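Local coordinates for protein putative mandelate racemase (Bordetella bronchiseptica, PDB 3OZY) that is of unknown function but, as an enolase-superfamily member of the mandelate racemase group that binds magnesium and m-xylarate, probably acts on acid sugars, at residues P71-E76 against H86-G91; K62-D67 against I104-G109. One frame throughout, in Å; residues are numbered along the deposited sequence.

Both interactions lie in the N-terminal capping domain and share helix 58-73: interaction 2 uses its middle, packed on helix 102-122, and interaction 1 its C-terminal end and the turn after it, held by helix 81-97. Their centres are about 12 Å apart. The side chains of Val88 and Met107 join them, CG1 of Val88 lying 3.7 Å from CG of Met107, and Phe89 CE1 touches Ile104 CD1 at 3.8 Å, so three helices share one apolar core. The magnesium ion at His86 and His90 belongs to interaction 1; it is distinct from the barrel's metal site, formed by Asp201, Glu227 and Glu254.

Interaction 1. Residues P71-E76 against H86-G91; sequences PQLIGE and HKVFHG. With MG (magnesium ion), chain D.
The last turn of helix 58-73 and the type II turn from Leu73 to Glu76 lie against helix 81-97, with Gln72 and Val88 the closest pair of backbones, 6.4 Å between their CA atoms. Lys87 does most of the joining. With CG anti to the backbone N (chi1 -177°) and its chain fully extended beyond CG, it carries the ammonium beyond its own helix to the end of the other. There NZ donates to the carbonyl O of Gln72 at 2.8 Å, from 27° outside the carbonyl plane, and forms a salt bridge with OE2 of Glu76, also at 2.8 Å, on the anti side of the carboxylate and somewhat out of its plane. Glu76 comes from the opposite direction, its chain bent at chi2. A long cation suits this place because carbonyl oxygens and the carboxylate of Glu76 gather at the frayed end of the helix, which would favour a positive charge. Water 1 bridges the carbonyls of Pro71 and Ile74 and is a weak partner of NZ. The side chain of Gln72 lies across the lysine's methylenes, OE1 being 3.5 Å from CE of Lys87. On the buried side, CD1 of Leu73 meets CG2 of Val88 at 3.6 Å, and Leu73 also packs on Val110 of helix 102-122. Gly75, with a positive phi of 92°, fits the third position of the turn. One turn apart on helix 81-97, His86 ND1 and His90 NE2 bind a magnesium ion, 2.1 Å from ND1 of His86, and water 2 is a further ligand: an i, i+4 histidine metal site on a helix of the enolase-superfamily capping domain.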
loop_
_atom_site.group_PDB
_atom_site.type_symbol
_atom_site.label_atom_id
_atom_site.label_comp_id
_atom_site.label_asym_id
_atom_site.label_seq_id
_atom_site.Cartn_x
_atom_site.Cartn_y
_atom_site.Cartn_z
ATOM N N PRO A 71 13.117 5.892 -13.768
ATOM C CA PRO A 71 13.754 7.203 -13.945
ATOM C C PRO A 71 14.661 7.604 -12.780
ATOM O O PRO A 71 15.584 8.390 -12.989
ATOM C CB PRO A 71 12.559 8.150 -14.067
ATOM C CG PRO A 71 11.498 7.287 -14.691
ATOM C CD PRO A 71 11.666 5.949 -14.013
ATOM N N GLN A 72 14.415 7.083 -11.582
ATOM C CA GLN A 72 15.275 7.379 -10.438
ATOM C C GLN A 72 16.598 6.630 -10.498
ATOM O O GLN A 72 17.522 6.941 -9.746
ATOM C CB GLN A 72 14.573 7.034 -9.124
ATOM C CG GLN A 72 13.264 7.770 -8.913
ATOM C CD GLN A 72 13.455 9.272 -8.866
ATOM O OE1 GLN A 72 14.374 9.779 -8.214
ATOM N NE2 GLN A 72 12.589 9.995 -9.559
ATOM N N LEU A 73 16.686 5.641 -11.379
ATOM C CA LEU A 73 17.869 4.798 -11.469
ATOM C C LEU A 73 18.749 5.116 -12.673
ATOM O O LEU A 73 19.946 4.869 -12.631
ATOM C CB LEU A 73 17.476 3.316 -11.520
ATOM C CG LEU A 73 17.481 2.550 -10.192
ATOM C CD1 LEU A 73 16.696 3.278 -9.120
ATOM C CD2 LEU A 73 16.954 1.129 -10.380
ATOM N N ILE A 74 18.157 5.626 -13.749
ATOM C CA ILE A 74 18.932 5.845 -14.968
ATOM C C ILE A 74 20.079 6.812 -14.702
ATOM O O ILE A 74 19.871 7.899 -14.161
ATOM C CB ILE A 74 18.070 6.394 -16.114
ATOM C CG1 ILE A 74 16.834 5.518 -16.325
ATOM C CG2 ILE A 74 18.902 6.499 -17.400
ATOM C CD1 ILE A 74 17.149 4.058 -16.536
ATOM N N GLY A 75 21.291 6.399 -15.058
ATOM C CA GLY A 75 22.465 7.236 -14.881
ATOM C C GLY A 75 23.182 7.010 -13.563
ATOM O O GLY A 75 24.270 7.540 -13.337
ATOM N N GLU A 76 22.571 6.223 -12.682
ATOM C CA GLU A 76 23.146 5.967 -11.365
ATOM C C GLU A 76 24.096 4.775 -11.358
ATOM O O GLU A 76 23.940 3.838 -12.132
ATOM C CB GLU A 76 22.034 5.722 -10.338
ATOM C CG GLU A 76 21.194 6.951 -10.017
ATOM C CD GLU A 76 21.844 7.858 -8.989
ATOM O OE1 GLU A 76 22.894 7.466 -8.431
ATOM O OE2 GLU A 76 21.302 8.957 -8.732
ATOM N N HIS A 86 16.673 3.924 -0.885
ATOM C CA HIS A 86 16.118 5.087 -0.211
ATOM C C HIS A 86 15.770 6.219 -1.163
ATOM O O HIS A 86 14.746 6.889 -0.987
ATOM C CB HIS A 86 17.038 5.493 0.939
ATOM C CG HIS A 86 17.087 4.450 2.006
ATOM N ND1 HIS A 86 16.227 4.454 3.080
ATOM C CD2 HIS A 86 17.806 3.308 2.110
ATOM C CE1 HIS A 86 16.452 3.394 3.832
ATOM N NE2 HIS A 86 17.401 2.675 3.262
ATOM N N LYS A 87 16.569 6.392 -2.209
ATOM C CA LYS A 87 16.248 7.375 -3.227
ATOM C C LYS A 87 14.865 7.073 -3.811
ATOM O O LYS A 87 14.036 7.971 -3.991
ATOM C CB LYS A 87 17.305 7.357 -4.336
ATOM C CG LYS A 87 17.062 8.410 -5.392
ATOM C CD LYS A 87 18.045 8.333 -6.545
ATOM C CE LYS A 87 17.807 9.518 -7.477
ATOM N NZ LYS A 87 18.518 9.390 -8.778
ATOM N N VAL A 88 14.611 5.802 -4.099
ATOM C CA VAL A 88 13.345 5.398 -4.707
ATOM C C VAL A 88 12.173 5.477 -3.724
ATOM O O VAL A 88 11.103 5.998 -4.054
ATOM C CB VAL A 88 13.472 3.983 -5.299
ATOM C CG1 VAL A 88 12.104 3.401 -5.657
ATOM C CG2 VAL A 88 14.386 4.004 -6.521
ATOM N N PHE A 89 12.379 4.980 -2.508
ATOM C CA PHE A 89 11.303 4.962 -1.515
ATOM C C PHE A 89 10.831 6.364 -1.137
ATOM O O PHE A 89 9.637 6.661 -1.162
ATOM C CB PHE A 89 11.752 4.186 -0.267
ATOM C CG PHE A 89 10.708 4.108 0.824
ATOM C CD1 PHE A 89 9.752 3.097 0.822
ATOM C CD2 PHE A 89 10.722 5.012 1.878
ATOM C CE1 PHE A 89 8.800 3.016 1.832
ATOM C CE2 PHE A 89 9.771 4.941 2.889
ATOM C CZ PHE A 89 8.812 3.934 2.870
ATOM N N HIS A 90 11.779 7.225 -0.777
ATOM C CA HIS A 90 11.446 8.579 -0.338
ATOM C C HIS A 90 11.140 9.509 -1.505
ATOM O O HIS A 90 10.335 10.435 -1.372
ATOM C CB HIS A 90 12.574 9.163 0.518
ATOM C CG HIS A 90 12.801 8.406 1.783
ATOM N ND1 HIS A 90 11.909 8.442 2.833
ATOM C CD2 HIS A 90 13.797 7.572 2.161
ATOM C CE1 HIS A 90 12.350 7.669 3.807
ATOM N NE2 HIS A 90 13.492 7.131 3.425
ATOM N N GLY A 91 11.770 9.262 -2.647
ATOM C CA GLY A 91 11.573 10.124 -3.800
ATOM C C GLY A 91 10.234 9.918 -4.474
ATOM O O GLY A 91 9.609 10.884 -4.915
HETATM MG MG MG D . 15.225 5.942 4.236
HETATM O O HOH W 1 18.262 9.119 -12.109
HETATM O O HOH W 2 16.997 7.615 4.468
#

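Interaction 2. Residues K62-D67 against I104-G109; sequences KRAIED and IAAMSG
In the N-terminal capping domain of the enolase superfamily, an antiparallel three-stranded sheet is accompanied by helices, and here two of these, 58-73 and 102-122, meet through two alanines and an isoleucine. Ala106 is the hub on its helix: its CB points at the other segment and touches both Ile65 CG1, at 3.7 Å, and the methyl of Ala64, at 4.0 Å. Because Ala106 has only a methyl to put between the helices, the CA atoms of Ile65 and Ala106 approach to 5.8 Å; Ala64, equally small, keeps the neighbouring gap narrow. Ile65 reaches in with one branch: CG1 is anti to its own carbonyl carbon (chi1 -69°), which lays it against the alanine methyl, while the residue also packs on Val8 and Ala10 of strand 5-16 and thus ties sheet to helices. Gly109, three residues on from Ala106 and facing the same way, has no side chain to crowd Ile65. Polar and charged groups are kept off this seam. Lys62 bonds to OE2 of Glu66 from above the carboxylate plane, and both hold strand 5-16 through Ala10. Arg63 makes a salt bridge to Asp67 and another to Asp57 of the second subunit, bringing the dimer interface to the outer side of helix 58-73. Within helix 102-122, Ser108 buries its hydroxyl by turning it back on its own helix: OG donates to Ile104 O at 2.7 Å, on the opposite face of that carbonyl's plane from the backbone N of Ser108.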
loop_
_atom_site.group_PDB
_atom_site.type_symbol
_atom_site.label_atom_id
_atom_site.label_comp_id
_atom_site.label_asym_id
_atom_site.label_seq_id
_atom_site.Cartn_x
_atom_site.Cartn_y
_atom_site.Cartn_z
ATOM N N LYS A 62 4.565 -3.215 -14.501
ATOM C CA LYS A 62 5.437 -2.756 -15.576
ATOM C C LYS A 62 5.579 -1.238 -15.569
ATOM O O LYS A 62 6.687 -0.703 -15.684
ATOM C CB LYS A 62 4.916 -3.241 -16.930
ATOM C CG LYS A 62 5.762 -2.802 -18.117
ATOM C CD LYS A 62 5.170 -3.372 -19.409
ATOM C CE LYS A 62 5.995 -3.019 -20.641
ATOM N NZ LYS A 62 7.315 -3.709 -20.676
ATOM N N ARG A 63 4.453 -0.549 -15.440
ATOM C CA ARG A 63 4.456 0.910 -15.387
ATOM C C ARG A 63 5.228 1.420 -14.173
ATOM O O ARG A 63 6.052 2.330 -14.287
ATOM C CB ARG A 63 3.021 1.439 -15.360
ATOM C CG ARG A 63 2.892 2.946 -15.213
ATOM C CD ARG A 63 3.368 3.711 -16.444
ATOM N NE ARG A 63 3.386 5.135 -16.116
ATOM C CZ ARG A 63 3.792 6.105 -16.932
ATOM N NH1 ARG A 63 4.215 5.826 -18.159
ATOM N NH2 ARG A 63 3.775 7.360 -16.507
ATOM N N ALA A 64 4.967 0.849 -13.000
ATOM C CA ALA A 64 5.669 1.291 -11.801
ATOM C C ALA A 64 7.174 1.099 -11.937
ATOM O O ALA A 64 7.961 1.957 -11.541
ATOM C CB ALA A 64 5.152 0.544 -10.585
ATOM N N ILE A 65 7.581 -0.037 -12.489
ATOM C CA ILE A 65 8.993 -0.355 -12.600
ATOM C C ILE A 65 9.698 0.505 -13.658
ATOM O O ILE A 65 10.736 1.115 -13.383
ATOM C CB ILE A 65 9.193 -1.857 -12.867
ATOM C CG1 ILE A 65 8.792 -2.650 -11.617
ATOM C CG2 ILE A 65 10.647 -2.145 -13.260
ATOM C CD1 ILE A 65 8.625 -4.150 -11.854
ATOM N N GLU A 66 9.126 0.578 -14.853
ATOM C CA GLU A 66 9.789 1.291 -15.942
ATOM C C GLU A 66 9.692 2.815 -15.842
ATOM O O GLU A 66 10.640 3.526 -16.196
ATOM C CB GLU A 66 9.238 0.820 -17.298
ATOM C CG GLU A 66 9.544 -0.644 -17.581
ATOM C CD GLU A 66 9.095 -1.125 -18.951
ATOM O OE1 GLU A 66 8.414 -0.364 -19.673
ATOM O OE2 GLU A 66 9.429 -2.276 -19.297
ATOM N N ASP A 67 8.572 3.316 -15.336
ATOM C CA ASP A 67 8.248 4.736 -15.492
ATOM C C ASP A 67 8.119 5.520 -14.186
ATOM O O ASP A 67 8.038 6.755 -14.209
ATOM C CB ASP A 67 6.967 4.877 -16.320
ATOM C CG ASP A 67 7.084 4.222 -17.676
ATOM O OD1 ASP A 67 7.969 4.627 -18.459
ATOM O OD2 ASP A 67 6.306 3.289 -17.954
ATOM N N ILE A 104 5.840 -1.152 -3.444
ATOM C CA ILE A 104 6.894 -1.781 -2.650
ATOM C C ILE A 104 7.321 -3.119 -3.275
ATOM O O ILE A 104 8.511 -3.436 -3.309
ATOM C CB ILE A 104 6.455 -1.967 -1.172
ATOM C CG1 ILE A 104 6.029 -0.621 -0.549
ATOM C CG2 ILE A 104 7.564 -2.640 -0.364
ATOM C CD1 ILE A 104 7.190 0.372 -0.326
ATOM N N ALA A 105 6.353 -3.884 -3.787
ATOM C CA ALA A 105 6.686 -5.100 -4.525
ATOM C C ALA A 105 7.513 -4.756 -5.768
ATOM O O ALA A 105 8.531 -5.388 -6.040
ATOM C CB ALA A 105 5.418 -5.875 -4.897
ATOM N N ALA A 106 7.096 -3.730 -6.503
ATOM C CA ALA A 106 7.865 -3.263 -7.660
ATOM C C ALA A 106 9.316 -2.922 -7.288
ATOM O O ALA A 106 10.260 -3.347 -7.962
ATOM C CB ALA A 106 7.165 -2.059 -8.318
ATOM N N MET A 107 9.492 -2.176 -6.199
ATOM C CA MET A 107 10.832 -1.839 -5.705
ATOM C C MET A 107 11.625 -3.096 -5.417
ATOM O O MET A 107 12.849 -3.142 -5.596
ATOM C CB MET A 107 10.761 -1.066 -4.381
ATOM C CG MET A 107 10.404 0.385 -4.473
ATOM S SD MET A 107 10.632 1.148 -2.856
ATOM C CE MET A 107 12.419 1.082 -2.671
ATOM N N SER A 108 10.927 -4.098 -4.891
ATOM C CA SER A 108 11.561 -5.349 -4.507
ATOM C C SER A 108 12.168 -6.067 -5.701
ATOM O O SER A 108 13.273 -6.592 -5.620
ATOM C CB SER A 108 10.548 -6.278 -3.844
ATOM O OG SER A 108 9.949 -5.683 -2.707
ATOM N N GLY A 109 11.429 -6.091 -6.806
ATOM C CA GLY A 109 11.904 -6.715 -8.034
ATOM C C GLY A 109 13.157 -6.029 -8.558
ATOM O O GLY A 109 14.117 -6.682 -8.986
#